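Local coordinates for Rho guanine nucleotide exchange factor 11 (Homo sapiens, PDB 5JHH), which probably acts as a guanine nucleotide exchange factor for Rho-family GTPases, its RhoGEF and PH domains promoting the release of GDP so that GTP can bind, at residues A[197-200]-A[201-204]; A[108-111]-A[112-116]; A[49-52]-A[53-57]; A[132-135]-A[136-140]; A[246-249]-A[250-253]. All blocks are in the same frame, centred on the assembly; numbering follows the deposited sequence. Where two conformers were deposited one is given.

Interaction 1: residues A[197-200]-A[201-204]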
# COMPACT_ATOMS: atom_id res chain seq x y z
N ALA A 197 21.93 5.15 -5.32
CA ALA A 197 21.29 3.89 -4.95
C ALA A 197 19.86 4.07 -4.42
O ALA A 197 18.93 3.34 -4.79
CB ALA A 197 22.15 3.14 -3.92
N ARG A 198 19.69 5.03 -3.52
CA ARG A 198 18.35 5.38 -3.02
C ARG A 198 17.40 5.69 -4.15
O ARG A 198 16.24 5.19 -4.21
CB ARG A 198 18.43 6.57 -2.07
CG ARG A 198 17.05 7.13 -1.74
CD ARG A 198 17.14 8.55 -1.20
NE ARG A 198 17.51 9.44 -2.29
CZ ARG A 198 18.18 10.57 -2.13
NH1 ARG A 198 18.51 11.00 -0.92
NH2 ARG A 198 18.50 11.26 -3.21
N ASP A 199 17.87 6.54 -5.06
CA ASP A 199 17.00 6.90 -6.18
C ASP A 199 16.64 5.69 -7.09
O ASP A 199 15.54 5.64 -7.69
CB ASP A 199 17.68 7.99 -7.04
CG ASP A 199 17.85 9.35 -6.29
OD1 ASP A 199 17.27 9.60 -5.23
OD2 ASP A 199 18.59 10.17 -6.82
N GLN A 200 17.58 4.75 -7.24
CA GLN A 200 17.34 3.62 -8.14
C GLN A 200 16.36 2.66 -7.46
O GLN A 200 15.45 2.19 -8.10
CB GLN A 200 18.64 2.92 -8.52
CG GLN A 200 19.49 3.64 -9.56
CD GLN A 200 19.07 3.35 -10.97
OE1 GLN A 200 17.97 3.68 -11.36
NE2 GLN A 200 19.95 2.76 -11.75
N CYS A 201 16.47 2.48 -6.15
CA CYS A 201 15.45 1.76 -5.37
C CYS A 201 14.04 2.33 -5.56
O CYS A 201 13.09 1.58 -5.69
CB CYS A 201 15.73 1.77 -3.91
SG CYS A 201 17.15 0.80 -3.47
N ARG A 202 13.90 3.63 -5.54
CA ARG A 202 12.59 4.21 -5.83
C ARG A 202 12.04 3.80 -7.18
O ARG A 202 10.85 3.49 -7.34
CB ARG A 202 12.62 5.72 -5.74
CG ARG A 202 12.66 6.15 -4.28
CD ARG A 202 12.55 7.66 -4.13
NE ARG A 202 12.74 8.04 -2.75
CZ ARG A 202 13.58 8.98 -2.32
NH1 ARG A 202 14.31 9.69 -3.18
NH2 ARG A 202 13.67 9.23 -1.02
N GLU A 203 12.93 3.82 -8.14
CA GLU A 203 12.64 3.47 -9.53
C GLU A 203 12.25 1.98 -9.65
O GLU A 203 11.34 1.59 -10.36
CB GLU A 203 13.89 3.77 -10.33
CG GLU A 203 13.67 4.50 -11.63
CD GLU A 203 12.81 5.73 -11.54
OE1 GLU A 203 13.22 6.67 -10.84
OE2 GLU A 203 11.74 5.74 -12.21
N ILE A 204 12.90 1.17 -8.84
CA ILE A 204 12.57 -0.23 -8.80
C ILE A 204 11.17 -0.39 -8.23
O ILE A 204 10.40 -1.19 -8.70
CB ILE A 204 13.59 -0.97 -7.92
CG1 ILE A 204 14.89 -1.14 -8.69
CG2 ILE A 204 13.05 -2.28 -7.44
CD1 ILE A 204 16.02 -1.59 -7.77
O HOH W 1 14.21 7.85 -8.29
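OD1 of Asp199 is the hub of a salt-bridge network with Arg198 and Arg202. Arg198 grips it side-on: NE at 3.0 Å and NH2 at 2.9 Å both donate to OD1 of Asp199, from the same face of the carboxylate. The bridge to Arg202 is long and secondary, with NH1 of Arg202 3.6 Å from OD1 of Asp199 and the two planes 31° apart. The arginines run side by side in the same direction, their guanidinium planes only 15° from parallel, and NE of Arg198 stands 3.3 Å from NH1 of Arg202. Shared carboxylate charge probably offsets this meeting of like charges. Glu178 supplies a further anion at NH2 of Arg202, which also packs on an aromatic side chain of the partner protein's chain. With CG anti to the backbone N (chi1 169°), Arg198 lies along Arg202, its CD covering one face of the Arg202 guanidinium at 3.5 Å from NH2 of Arg202. A water joins the next turn by donating to Asp199 O (2.6 Å) and Glu203 OE1 (3.0 Å). Ile204 N donates to Gln200 O at 2.8 Å, and CG1 of Ile204 lies against the same oxygen. Apolar packing joins this turn to three helices of the RhoGEF domain: Ala197 touches Met101 and Leu102 of helix 98-105, Cys201 meets Phe105 there and Leu177 of helix 165-182, and Ile204 meets Leu113 of helix 107-121.

Interaction 2: residues A[108-111]-A[112-116]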
# COMPACT_ATOMS: atom_id res chain seq x y z
N PRO A 108 22.90 -3.34 -14.19
CA PRO A 108 22.39 -4.65 -14.47
C PRO A 108 21.68 -5.25 -13.25
O PRO A 108 20.70 -5.97 -13.42
CB PRO A 108 23.65 -5.45 -14.81
CG PRO A 108 24.54 -4.43 -15.48
CD PRO A 108 24.32 -3.21 -14.60
N ALA A 109 22.17 -4.93 -12.06
CA ALA A 109 21.74 -5.56 -10.85
C ALA A 109 20.35 -5.08 -10.52
O ALA A 109 19.54 -5.82 -10.01
CB ALA A 109 22.68 -5.26 -9.70
N ARG A 110 20.09 -3.83 -10.88
CA ARG A 110 18.76 -3.26 -10.76
C ARG A 110 17.79 -3.92 -11.74
O ARG A 110 16.67 -4.25 -11.37
CB ARG A 110 18.76 -1.76 -11.00
CG ARG A 110 17.42 -1.28 -11.53
CD ARG A 110 17.15 0.20 -11.48
NE ARG A 110 15.85 0.42 -12.05
CZ ARG A 110 15.51 1.46 -12.82
NH1 ARG A 110 16.32 2.48 -12.99
NH2 ARG A 110 14.32 1.49 -13.37
N GLU A 111 18.22 -4.09 -12.98
CA GLU A 111 17.34 -4.68 -13.98
C GLU A 111 16.90 -6.07 -13.49
O GLU A 111 15.71 -6.41 -13.55
CB GLU A 111 18.04 -4.80 -15.34
CG GLU A 111 18.45 -3.48 -15.98
CD GLU A 111 17.26 -2.63 -16.33
OE1 GLU A 111 16.22 -3.19 -16.74
OE2 GLU A 111 17.33 -1.42 -16.16
N GLU A 112 17.87 -6.86 -13.04
CA GLU A 112 17.62 -8.21 -12.56
C GLU A 112 16.64 -8.22 -11.37
O GLU A 112 15.64 -8.95 -11.41
CB GLU A 112 18.93 -8.89 -12.19
CG GLU A 112 18.77 -10.28 -11.60
CD GLU A 112 20.10 -10.94 -11.20
OE1 GLU A 112 21.03 -10.25 -10.71
OE2 GLU A 112 20.21 -12.18 -11.35
N LEU A 113 16.87 -7.35 -10.38
CA LEU A 113 16.06 -7.33 -9.17
C LEU A 113 14.64 -6.92 -9.48
O LEU A 113 13.69 -7.56 -9.01
CB LEU A 113 16.63 -6.37 -8.13
CG LEU A 113 15.75 -6.09 -6.91
CD1 LEU A 113 15.27 -7.31 -6.12
CD2 LEU A 113 16.53 -5.22 -5.97
N GLN A 114 14.46 -5.90 -10.31
CA GLN A 114 13.11 -5.47 -10.60
C GLN A 114 12.36 -6.47 -11.44
O GLN A 114 11.18 -6.62 -11.25
CB GLN A 114 13.00 -4.05 -11.15
CG GLN A 114 13.46 -3.82 -12.56
CD GLN A 114 13.71 -2.33 -12.88
OE1 GLN A 114 13.63 -1.45 -12.02
NE2 GLN A 114 13.96 -2.04 -14.18
N GLN A 115 13.04 -7.21 -12.31
CA GLN A 115 12.35 -8.16 -13.14
C GLN A 115 11.88 -9.26 -12.24
O GLN A 115 10.78 -9.72 -12.36
CB GLN A 115 13.25 -8.88 -14.15
CG GLN A 115 13.86 -8.10 -15.25
CD GLN A 115 14.78 -9.01 -16.10
OE1 GLN A 115 15.92 -9.33 -15.71
NE2 GLN A 115 14.29 -9.43 -17.22
N VAL A 116 12.79 -9.80 -11.46
CA VAL A 116 12.50 -10.95 -10.62
C VAL A 116 11.46 -10.57 -9.58
O VAL A 116 10.49 -11.25 -9.45
CB VAL A 116 13.78 -11.48 -9.99
CG1 VAL A 116 13.47 -12.60 -9.04
CG2 VAL A 116 14.70 -12.01 -11.11
O HOH W 2 14.41 -4.93 -15.64
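The guanidinium of Arg110 takes the amide oxygen of Gln114 at its edge, in its own plane, while the amide is turned 74° against it. NE of Arg110 donates to OE1 of Gln114 over 2.9 Å, and a weak second bond runs from NH2 of Arg110 to the same OE1 at 3.3 Å. The acceptor is less well aligned than the donor, for NE stands 42° above the amide's carbonyl plane. Gln114 reaches this position through a first torsion of 72°, which sets CG in the crowded position between the backbone N and the carbonyl carbon. On the other end of the amide, the Glu111 carboxylate lies alongside, with OE1 of Glu111 3.6 Å from NE2 of Gln114. A water spans that gap: it donates to Glu111 OE1 (2.7 Å) and Glu111 O (2.9 Å) and accepts from Gln114 NE2 (3.3 Å). NH1 of Arg110 turns to Gln200 on helix 189-227. With an alanine at Arg110 both donors to Gln114 OE1 are gone, and the amide, held then mainly through the water at NE2, is likely to turn more easily, while Gln200 OE1 loses its Arg110 partner. Arg110 and Gln114 are thus an i to i+4 side-chain pair on a helix of the all-helical RhoGEF (DH) domain, packed on Ile204 of helix 189-227, while Leu113 packs on Ile76 of helix 70-89 and Phe105 of helix 98-105.

Interaction 3: residues A[49-52]-A[53-57]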
# COMPACT_ATOMS: atom_id res chain seq x y z
N TYR A 49 6.17 -24.04 -0.61
CA TYR A 49 6.41 -24.28 -2.03
C TYR A 49 6.84 -25.70 -2.33
O TYR A 49 6.18 -26.38 -3.12
CB TYR A 49 7.46 -23.30 -2.59
CG TYR A 49 7.79 -23.59 -4.03
CD1 TYR A 49 6.84 -23.50 -5.01
CD2 TYR A 49 9.07 -23.99 -4.39
CE1 TYR A 49 7.13 -23.80 -6.35
CE2 TYR A 49 9.39 -24.28 -5.71
CZ TYR A 49 8.42 -24.18 -6.68
OH TYR A 49 8.77 -24.45 -7.96
N GLN A 50 7.88 -26.16 -1.66
CA GLN A 50 8.44 -27.50 -1.94
C GLN A 50 7.50 -28.60 -1.56
O GLN A 50 7.41 -29.60 -2.26
CB GLN A 50 9.75 -27.73 -1.22
CG GLN A 50 10.84 -26.77 -1.65
CD GLN A 50 11.31 -26.96 -3.07
OE1 GLN A 50 11.16 -28.02 -3.65
NE2 GLN A 50 11.85 -25.90 -3.64
N ARG A 51 6.74 -28.40 -0.49
CA ARG A 51 5.75 -29.40 -0.10
C ARG A 51 4.54 -29.40 -1.03
O ARG A 51 4.01 -30.46 -1.37
CB ARG A 51 5.33 -29.23 1.33
CG ARG A 51 6.43 -29.45 2.37
CD ARG A 51 5.86 -29.42 3.79
NE ARG A 51 4.81 -30.44 3.90
CZ ARG A 51 3.70 -30.36 4.65
NH1 ARG A 51 3.44 -29.28 5.40
NH2 ARG A 51 2.84 -31.37 4.62
N MET A 52 4.12 -28.23 -1.49
CA MET A 52 2.98 -28.22 -2.39
C MET A 52 3.36 -28.95 -3.66
O MET A 52 2.53 -29.58 -4.30
CB MET A 52 2.59 -26.78 -2.75
CG MET A 52 2.04 -26.01 -1.57
SD MET A 52 1.61 -24.33 -2.01
CE MET A 52 0.97 -23.73 -0.46
N LYS A 53 4.59 -28.73 -4.08
CA LYS A 53 5.09 -29.29 -5.30
C LYS A 53 5.25 -30.78 -5.15
O LYS A 53 4.73 -31.52 -5.95
CB LYS A 53 6.44 -28.68 -5.62
CG LYS A 53 6.93 -28.95 -7.03
CD LYS A 53 8.40 -29.31 -7.03
CE LYS A 53 9.13 -28.64 -8.16
NZ LYS A 53 9.41 -27.23 -7.77
N LYS A 54 6.00 -31.20 -4.14
CA LYS A 54 6.30 -32.60 -3.91
C LYS A 54 5.01 -33.42 -3.69
O LYS A 54 4.90 -34.50 -4.25
CB LYS A 54 7.27 -32.77 -2.72
CG LYS A 54 7.29 -34.16 -2.09
CD LYS A 54 8.22 -35.13 -2.82
CE LYS A 54 9.61 -35.21 -2.18
NZ LYS A 54 9.53 -35.66 -0.76
N GLU A 55 4.04 -32.94 -2.90
CA GLU A 55 2.82 -33.71 -2.66
C GLU A 55 1.65 -33.37 -3.62
O GLU A 55 0.51 -33.71 -3.32
CB GLU A 55 2.36 -33.50 -1.23
CG GLU A 55 3.36 -33.96 -0.18
CD GLU A 55 3.03 -33.45 1.22
OE1 GLU A 55 1.83 -33.26 1.53
OE2 GLU A 55 3.97 -33.26 2.02
N ASN A 56 1.92 -32.69 -4.73
CA ASN A 56 0.84 -32.33 -5.69
C ASN A 56 -0.43 -31.77 -5.07
O ASN A 56 -1.53 -32.21 -5.37
CB ASN A 56 0.48 -33.53 -6.56
CG ASN A 56 1.67 -34.02 -7.38
OD1 ASN A 56 2.02 -33.43 -8.43
ND2 ASN A 56 2.35 -35.07 -6.89
N LEU A 57 -0.29 -30.78 -4.22
CA LEU A 57 -1.42 -30.09 -3.64
C LEU A 57 -2.24 -29.36 -4.68
O LEU A 57 -3.47 -29.13 -4.51
CB LEU A 57 -0.97 -29.11 -2.58
CG LEU A 57 -0.74 -29.76 -1.22
CD1 LEU A 57 -2.08 -30.02 -0.56
CD2 LEU A 57 0.07 -31.05 -1.32
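Met52 O and Leu57 N, 3.1 Å apart, make the 6-to-1 hydrogen bond of a Schellman motif that ends helix 18-54, the donor lying in the carbonyl plane on a lone pair. The companion bond joins Asn56 N to Lys53 O at 3.3 Å, and the positive phi of Asn56 (45°) is what lets the chain double back. The usual apolar partner of this motif is present as well: CB of Leu57 lies 4.3 Å from CB of Met52, so the residue just past the turn folds against the last turn of the helix. That patch continues into the domain, where Met52 touches Leu63 and Met145 and Leu57 touches Phe144. Arg140 donates to the carbonyl oxygens of Glu55 and Asn56, just past the helix end. On another face of the helix, Arg51 and Glu55 lie side by side and point the same way. Their salt bridge is loose: OE2 of Glu55 sits at the guanidinium edge of Arg51, near its plane, at 3.4 Å from NH2 and 3.5 Å from NE, and both hydrogen bonds are weak. NE and NH2 both go to OE2, and the 52° turn between the planes is not that of a flat, two-oxygen pairing. Farther round, the Tyr49 ring, its CG anti to the backbone N (chi1 176°), extends beside Lys53, whose bent chain crosses it obliquely. There NZ of Lys53 donates weakly to OH of Tyr49 at 2.9 Å and lies 3.4 Å from the ring carbon CZ of Tyr49.

Interaction 4: residues A[132-135]-A[136-140]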
# COMPACT_ATOMS: atom_id res chain seq x y z
N LYS A 132 -7.50 -18.96 -1.48
CA LYS A 132 -8.54 -18.83 -0.52
C LYS A 132 -9.74 -19.66 -0.96
O LYS A 132 -10.38 -20.31 -0.16
CB LYS A 132 -8.92 -17.38 -0.38
CG LYS A 132 -9.66 -17.07 0.90
CD LYS A 132 -9.29 -15.70 1.44
CE LYS A 132 -9.96 -14.58 0.67
NZ LYS A 132 -10.15 -13.40 1.56
N THR A 133 -10.01 -19.65 -2.25
CA THR A 133 -11.16 -20.39 -2.75
C THR A 133 -10.90 -21.86 -2.55
O THR A 133 -11.75 -22.61 -2.03
CB THR A 133 -11.38 -20.08 -4.22
OG1 THR A 133 -11.77 -18.72 -4.32
CG2 THR A 133 -12.45 -20.94 -4.80
N LYS A 134 -9.70 -22.26 -2.94
CA LYS A 134 -9.29 -23.64 -2.82
C LYS A 134 -9.45 -24.17 -1.40
O LYS A 134 -9.79 -25.32 -1.21
CB LYS A 134 -7.85 -23.77 -3.25
CG LYS A 134 -7.57 -25.10 -3.84
CD LYS A 134 -6.16 -25.17 -4.42
CE LYS A 134 -6.14 -24.65 -5.84
NZ LYS A 134 -6.48 -25.69 -6.84
N GLN A 135 -9.11 -23.37 -0.41
CA GLN A 135 -9.19 -23.78 0.99
C GLN A 135 -10.64 -23.97 1.40
O GLN A 135 -10.95 -24.81 2.21
CB GLN A 135 -8.56 -22.70 1.91
CG GLN A 135 -7.06 -22.85 2.14
CD GLN A 135 -6.45 -21.68 2.90
OE1 GLN A 135 -6.17 -21.78 4.08
NE2 GLN A 135 -6.23 -20.57 2.21
N ARG A 136 -11.52 -23.10 0.91
CA ARG A 136 -12.94 -23.23 1.18
C ARG A 136 -13.46 -24.52 0.53
O ARG A 136 -14.19 -25.27 1.15
CB ARG A 136 -13.69 -21.98 0.68
CG ARG A 136 -15.21 -22.06 0.72
CD ARG A 136 -15.88 -20.72 0.37
NE ARG A 136 -15.80 -20.36 -1.06
CZ ARG A 136 -16.59 -20.85 -2.02
NH1 ARG A 136 -17.53 -21.74 -1.75
NH2 ARG A 136 -16.42 -20.46 -3.28
N LYS A 137 -13.04 -24.82 -0.68
CA LYS A 137 -13.66 -25.88 -1.45
C LYS A 137 -13.02 -27.27 -1.38
O LYS A 137 -13.65 -28.25 -1.77
CB LYS A 137 -13.71 -25.46 -2.90
CG LYS A 137 -14.66 -24.32 -3.12
CD LYS A 137 -14.80 -24.00 -4.59
CE LYS A 137 -16.18 -24.41 -5.09
NZ LYS A 137 -16.26 -24.27 -6.57
N GLU A 138 -11.76 -27.35 -0.93
CA GLU A 138 -11.03 -28.61 -0.99
C GLU A 138 -10.49 -28.97 0.37
O GLU A 138 -9.59 -28.31 0.89
CB GLU A 138 -9.85 -28.54 -1.95
CG GLU A 138 -10.19 -28.11 -3.36
CD GLU A 138 -9.01 -28.26 -4.28
OE1 GLU A 138 -8.14 -29.14 -4.04
OE2 GLU A 138 -8.94 -27.51 -5.26
N SER A 139 -11.02 -30.04 0.94
CA SER A 139 -10.71 -30.38 2.31
C SER A 139 -9.25 -30.76 2.39
O SER A 139 -8.59 -30.38 3.34
CB SER A 139 -11.58 -31.52 2.81
OG SER A 139 -11.36 -32.61 1.93
N ARG A 140 -8.72 -31.51 1.43
CA ARG A 140 -7.30 -31.86 1.56
C ARG A 140 -6.41 -30.58 1.57
O ARG A 140 -5.37 -30.54 2.19
CB ARG A 140 -6.83 -32.79 0.45
CG ARG A 140 -5.33 -33.01 0.44
CD ARG A 140 -4.95 -33.87 -0.76
NE ARG A 140 -3.55 -34.33 -0.67
CZ ARG A 140 -2.61 -34.14 -1.60
NH1 ARG A 140 -2.86 -33.51 -2.75
NH2 ARG A 140 -1.38 -34.60 -1.37
O HOH W 3 -6.02 -28.18 -5.64
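Lys134 and Glu138 are joined most tightly through the backbone, where Lys134 O accepts from Glu138 N at 2.8 Å and, weakly, from Lys137 N at 3.3 Å. This forked acceptance marks the end of helix 124-137: Glu138 leaves helical geometry and becomes the N-cap of helix 139-150. Beside it, Thr133 O takes Lys137 N at 2.9 Å. The side-chain bridge is looser. NZ of Lys134 stands 3.4 Å from OE2 of Glu138, a salt bridge whose hydrogen bond is weak, and it depends on one of two modelled positions of the glutamate, so its detail is doubtful. Lys134 bends at its last two torsions (chi3 -86°), which bring NZ round to the carboxylate, and NZ also donates to a water at 2.8 Å. Its stronger charge partner is Glu62. Were Lys134 an alanine, the ammonium is gone and Glu62 is likely to be left without its charge mate, with the water-linked Glu138 carboxylate freer to move. On the solvent side, CG2 of Thr133 lies 3.9 Å from CD of Lys137, and CG of Lys137 sits off-centre over one face of the Arg136 guanidinium. The side chain of Lys132 leads away, though its carbonyl still accepts from Arg136 N; its NZ forms a salt bridge with an acidic side chain of the partner protein's chain. Inward, Lys134 and Gln135 pack on Phe141, and Gln135 also on Met145, so helix 124-137 rests at this end against helix 139-150.

Interaction 5: residues A[246-249]-A[250-253]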
# COMPACT_ATOMS: atom_id res chain seq x y z
N SER A 246 -19.29 -3.51 -30.43
CA SER A 246 -18.34 -4.58 -30.25
C SER A 246 -17.13 -4.10 -29.40
O SER A 246 -16.02 -4.67 -29.48
CB SER A 246 -17.87 -5.07 -31.62
OG SER A 246 -17.25 -3.99 -32.30
N LEU A 247 -17.36 -3.08 -28.58
CA LEU A 247 -16.35 -2.61 -27.63
C LEU A 247 -15.67 -3.73 -26.86
O LEU A 247 -16.34 -4.48 -26.12
CB LEU A 247 -16.97 -1.65 -26.61
CG LEU A 247 -15.99 -1.20 -25.52
CD1 LEU A 247 -14.80 -0.46 -26.14
CD2 LEU A 247 -16.65 -0.35 -24.45
N ASP A 248 -14.35 -3.81 -27.00
CA ASP A 248 -13.57 -4.83 -26.32
C ASP A 248 -12.64 -4.23 -25.27
O ASP A 248 -11.60 -3.69 -25.61
CB ASP A 248 -12.74 -5.62 -27.30
CG ASP A 248 -12.07 -6.80 -26.64
OD1 ASP A 248 -12.03 -6.83 -25.39
OD2 ASP A 248 -11.63 -7.71 -27.36
N LEU A 249 -12.99 -4.39 -24.00
CA LEU A 249 -12.20 -3.79 -22.94
C LEU A 249 -10.77 -4.33 -22.88
O LEU A 249 -9.86 -3.61 -22.52
CB LEU A 249 -12.87 -4.00 -21.59
CG LEU A 249 -14.30 -3.47 -21.53
CD1 LEU A 249 -14.93 -3.82 -20.19
CD2 LEU A 249 -14.36 -1.98 -21.77
N THR A 250 -10.59 -5.58 -23.28
CA THR A 250 -9.33 -6.26 -23.21
C THR A 250 -8.20 -5.57 -23.97
O THR A 250 -7.04 -5.87 -23.70
CB THR A 250 -9.51 -7.70 -23.74
OG1 THR A 250 -10.20 -8.44 -22.73
CG2 THR A 250 -8.17 -8.40 -24.06
N THR A 251 -8.50 -4.67 -24.89
CA THR A 251 -7.46 -4.15 -25.80
C THR A 251 -7.01 -2.74 -25.43
O THR A 251 -6.33 -2.08 -26.20
CB THR A 251 -8.00 -4.07 -27.23
OG1 THR A 251 -9.10 -3.15 -27.23
CG2 THR A 251 -8.49 -5.51 -27.72
N ARG A 252 -7.42 -2.28 -24.26
CA ARG A 252 -7.12 -0.92 -23.81
C ARG A 252 -6.55 -0.96 -22.42
O ARG A 252 -6.72 -1.92 -21.67
CB ARG A 252 -8.38 -0.05 -23.81
CG ARG A 252 -8.93 0.18 -25.21
CD ARG A 252 -10.43 -0.11 -25.29
NE ARG A 252 -10.94 0.02 -26.66
CZ ARG A 252 -10.90 1.15 -27.35
NH1 ARG A 252 -10.35 2.23 -26.82
NH2 ARG A 252 -11.40 1.21 -28.57
N LYS A 253 -5.90 0.13 -22.05
CA LYS A 253 -5.42 0.25 -20.71
C LYS A 253 -6.41 1.05 -19.83
O LYS A 253 -7.02 2.00 -20.28
CB LYS A 253 -4.03 0.88 -20.71
CG LYS A 253 -2.93 -0.11 -21.05
CD LYS A 253 -1.62 0.60 -21.34
CE LYS A 253 -1.04 1.20 -20.08
NZ LYS A 253 0.42 1.44 -20.25
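Asp248 and Thr250 form an Asx turn: Thr250 N donates to OD1 of Asp248 at 2.8 Å, approaching from above the carboxylate plane (39° out of it). The other side-chain hydrogen bond also ends on Asp248 but swaps the roles, a side-chain donor, OG1 of Thr251, meeting the backbone carbonyl oxygen of Asp248 at 3.0 Å. It lies in the carbonyl plane, and the first torsion of Thr251 (63°) turns the hydroxyl back toward that oxygen. Backbone bonds close the turn: Thr251 N reaches Asp248 O weakly at 3.3 Å, and Arg252 N donates to Leu249 O, also at 3.3 Å. Both span three residues, in keeping with the 3-10 geometry of Leu249 and Thr250. Packing of carbon on polar atoms is sparser: CD1 of Leu247 meets NE of Arg252 at 3.9 Å, the two chains crossing, while CG2 of Thr251 lies 3.9 Å from OD2 of Asp248. The charge of Arg252 is met elsewhere, by a salt bridge to Asp279. Apolar packing goes outward, Leu247 onto Leu293. This turn leads into strand 254-263 of the PH domain and presses on helix 189-227: Gln225 bonds to Leu249 N and Leu247 O, Thr250 touches Glu222, and Leu249 touches Tyr224 of that helix and Leu275 of strand 269-277.

Overall arrangement
From the N terminus the order is interaction 3, interaction 2, interaction 4, interaction 1 and interaction 5. All are local, each spanning a turn or two of continuous chain, and they stand in series: none encloses or crosses another, and none closes a long loop. Two pairs meet in space. Interactions 3 and 4, centres 16 Å apart, are joined by Arg140, which ties the end of helix 18-54 to the start of helix 139-150. Interactions 1 and 2, centres 11 Å apart, bring helix 189-227 against helix 107-121. Interaction 5, in the PH domain, has its centre at least 31 Å from the others, yet it rests on the far part of the same helix 189-227.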